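Local coordinates for succinoglycan biosynthesis protein (Bacillus cereus ATCC 14579, PDB 3B55) that binds a calcium ion and, as a member of the erythromycin esterase-like family, may act as a hydrolase, though its function is not established, at residues A[78-83]-A[302-307]. The protein carries 1 engineered substitution. Residues are numbered along the deposited sequence; the frame is centred on the assembly and turned at random.
Sequences VGLGEA and IVWGHN
Glu82 turns the end of its side chain back to strand 302-306, OE1 lying obliquely against the Trp304 indole: it is 3.1 Å from Trp304 NE1, yet the angle is too poor for a hydrogen bond, and the two planes stand 70° apart. CG of Glu82 sits between the backbone N and the carbonyl carbon (chi1 38°), within 3.2 Å of Gly305 O. The carboxylate is held instead by Lys94, in a salt bridge through OE1, and by the calcium ligand His85, bonded to OE2; Lys94 also makes a cation-pi contact with Trp304. On the face that carries Val78, Leu80, Ile302 and Trp304, Leu80 CD2 touches both Ile302 CG2 (4.3 Å) and Trp304 CE3 in loose apolar contact, with helix 88-104 over this face. Parallel-strand bonds include Leu80 N to Val303 O (2.7 Å, nearly straight at 174°) and Glu82 N to Gly305 O. Asn307 N bonds Glu82 O (3.1 Å), an oxygen that also lies over the centre of one His306 ring face, 3.9 Å above it. His306 ND1 caps Gly308 N at the following helix. These adjacent central strands end close to the calcium site of His85 and Glu113, at the C-terminal edge of parallel strands in an alpha/beta fold.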
ATOM      1  N   VAL A  78      -3.616   0.622  10.225  1.00  9.90           N
ATOM      2  CA  VAL A  78      -3.384   2.013   9.867  1.00  7.90           C
ATOM      3  C   VAL A  78      -2.866   2.172   8.446  1.00 10.78           C
ATOM      4  O   VAL A  78      -1.809   1.639   8.097  1.00  8.62           O
ATOM      5  CB  VAL A  78      -2.357   2.650  10.847  1.00 10.04           C
ATOM      6  CG1 VAL A  78      -1.943   4.041  10.371  1.00  3.86           C
ATOM      7  CG2 VAL A  78      -2.955   2.713  12.243  1.00  4.85           C
ATOM      8  N   GLY A  79      -3.620   2.911   7.635  1.00  9.91           N
ATOM      9  CA  GLY A  79      -3.220   3.155   6.262  1.00  7.08           C
ATOM     10  C   GLY A  79      -2.226   4.305   6.274  1.00  9.78           C
ATOM     11  O   GLY A  79      -2.478   5.333   6.905  1.00  7.34           O
ATOM     12  N   LEU A  80      -1.095   4.142   5.591  1.00  9.40           N
ATOM     13  CA  LEU A  80      -0.073   5.184   5.549  1.00  6.79           C
ATOM     14  C   LEU A  80       0.204   5.493   4.085  1.00  8.87           C
ATOM     15  O   LEU A  80       1.002   4.816   3.433  1.00  8.32           O
ATOM     16  CB  LEU A  80       1.190   4.690   6.273  1.00  8.88           C
ATOM     17  CG  LEU A  80       2.340   5.651   6.589  1.00 12.85           C
ATOM     18  CD1 LEU A  80       1.810   6.879   7.332  1.00 12.59           C
ATOM     19  CD2 LEU A  80       3.396   4.916   7.447  1.00  4.94           C
ATOM     20  N   GLY A  81      -0.451   6.530   3.571  1.00  8.12           N
ATOM     21  CA  GLY A  81      -0.278   6.864   2.167  1.00  3.97           C
ATOM     22  C   GLY A  81       0.836   7.810   1.786  1.00  6.88           C
ATOM     23  O   GLY A  81       1.309   8.598   2.598  1.00  7.49           O
ATOM     24  N   GLU A  82       1.269   7.711   0.533  1.00  6.69           N
ATOM     25  CA  GLU A  82       2.322   8.585   0.019  1.00 10.20           C
ATOM     26  C   GLU A  82       1.720   9.429  -1.089  1.00  7.58           C
ATOM     27  O   GLU A  82       1.108   8.898  -2.011  1.00  7.26           O
ATOM     28  CB  GLU A  82       3.529   7.770  -0.485  1.00 11.98           C
ATOM     29  CG  GLU A  82       3.185   6.469  -1.190  1.00 15.83           C
ATOM     30  CD  GLU A  82       4.371   5.506  -1.211  1.00 20.58           C
ATOM     31  OE1 GLU A  82       4.920   5.208  -0.122  1.00 19.51           O
ATOM     32  OE2 GLU A  82       4.761   5.044  -2.304  1.00 15.37           O
ATOM     33  N   ALA A  83       1.865  10.746  -0.979  1.00  8.48           N
ATOM     34  CA  ALA A  83       1.307  11.650  -1.977  1.00 12.07           C
ATOM     35  C   ALA A  83       1.771  11.267  -3.373  1.00  8.74           C
ATOM     36  O   ALA A  83       1.061  11.485  -4.344  1.00 13.71           O
ATOM     37  CB  ALA A  83       1.696  13.099  -1.664  1.00  7.73           C
ATOM     38  N   ILE A 302       0.137  -2.307   9.210  1.00 10.11           N
ATOM     39  CA  ILE A 302       0.375  -0.997   8.603  1.00 12.62           C
ATOM     40  C   ILE A 302       0.284  -1.140   7.086  1.00 10.10           C
ATOM     41  O   ILE A 302       1.092  -1.835   6.483  1.00 12.41           O
ATOM     42  CB  ILE A 302       1.785  -0.458   8.923  1.00  8.44           C
ATOM     43  CG1 ILE A 302       1.965  -0.310  10.432  1.00 15.96           C
ATOM     44  CG2 ILE A 302       1.992   0.880   8.243  1.00  8.99           C
ATOM     45  CD1 ILE A 302       3.324   0.204  10.830  1.00  8.53           C
ATOM     46  N   VAL A 303      -0.688  -0.482   6.467  1.00 10.69           N
ATOM     47  CA  VAL A 303      -0.838  -0.569   5.020  1.00 11.76           C
ATOM     48  C   VAL A 303      -0.121   0.612   4.374  1.00 11.30           C
ATOM     49  O   VAL A 303      -0.598   1.740   4.400  1.00 13.37           O
ATOM     50  CB  VAL A 303      -2.320  -0.565   4.612  1.00 13.51           C
ATOM     51  CG1 VAL A 303      -2.441  -0.704   3.099  1.00 12.89           C
ATOM     52  CG2 VAL A 303      -3.041  -1.703   5.315  1.00 10.99           C
ATOM     53  N   TRP A 304       1.039   0.320   3.803  1.00 12.37           N
ATOM     54  CA  TRP A 304       1.881   1.300   3.148  1.00 11.93           C
ATOM     55  C   TRP A 304       1.631   1.287   1.643  1.00 13.57           C
ATOM     56  O   TRP A 304       1.918   0.293   0.961  1.00 13.88           O
ATOM     57  CB  TRP A 304       3.339   0.954   3.472  1.00  9.64           C
ATOM     58  CG  TRP A 304       4.390   1.688   2.711  1.00 15.37           C
ATOM     59  CD1 TRP A 304       4.550   1.735   1.353  1.00 12.83           C
ATOM     60  CD2 TRP A 304       5.506   2.391   3.270  1.00 12.00           C
ATOM     61  NE1 TRP A 304       5.700   2.412   1.036  1.00 15.08           N
ATOM     62  CE2 TRP A 304       6.308   2.825   2.192  1.00 13.07           C
ATOM     63  CE3 TRP A 304       5.909   2.689   4.576  1.00 15.84           C
ATOM     64  CZ2 TRP A 304       7.493   3.547   2.381  1.00 13.13           C
ATOM     65  CZ3 TRP A 304       7.093   3.409   4.764  1.00 16.57           C
ATOM     66  CH2 TRP A 304       7.869   3.827   3.672  1.00 11.14           C
ATOM     67  N   GLY A 305       1.101   2.399   1.136  1.00  9.94           N
ATOM     68  CA  GLY A 305       0.819   2.524  -0.284  1.00  8.02           C
ATOM     69  C   GLY A 305       0.524   3.961  -0.699  1.00  9.76           C
ATOM     70  O   GLY A 305       0.734   4.895   0.070  1.00 12.42           O
ATOM     71  N   HIS A 306       0.039   4.139  -1.920  1.00  9.36           N
ATOM     72  CA  HIS A 306      -0.278   5.465  -2.452  1.00 10.37           C
ATOM     73  C   HIS A 306      -1.508   6.057  -1.744  1.00 13.28           C
ATOM     74  O   HIS A 306      -2.388   5.316  -1.285  1.00 13.60           O
ATOM     75  CB  HIS A 306      -0.532   5.342  -3.965  1.00  9.92           C
ATOM     76  CG  HIS A 306      -0.635   6.651  -4.682  1.00  7.57           C
ATOM     77  ND1 HIS A 306      -1.727   7.484  -4.559  1.00 12.22           N
ATOM     78  CD2 HIS A 306       0.211   7.265  -5.544  1.00  7.87           C
ATOM     79  CE1 HIS A 306      -1.549   8.554  -5.313  1.00 11.26           C
ATOM     80  NE2 HIS A 306      -0.380   8.446  -5.921  1.00 13.74           N
ATOM     81  N   ASN A 307      -1.557   7.386  -1.634  1.00 12.55           N
ATOM     82  CA  ASN A 307      -2.693   8.068  -0.997  1.00 12.37           C
ATOM     83  C   ASN A 307      -4.025   7.564  -1.548  1.00 12.19           C
ATOM     84  O   ASN A 307      -5.001   7.411  -0.809  1.00 11.67           O
ATOM     85  CB  ASN A 307      -2.622   9.585  -1.231  1.00 10.73           C
ATOM     86  CG  ASN A 307      -1.775  10.309  -0.193  1.00 13.95           C
ATOM     87  OD1 ASN A 307      -1.560  11.518  -0.289  1.00 14.74           O
ATOM     88  ND2 ASN A 307      -1.305   9.581   0.809  1.00  9.32           N
TER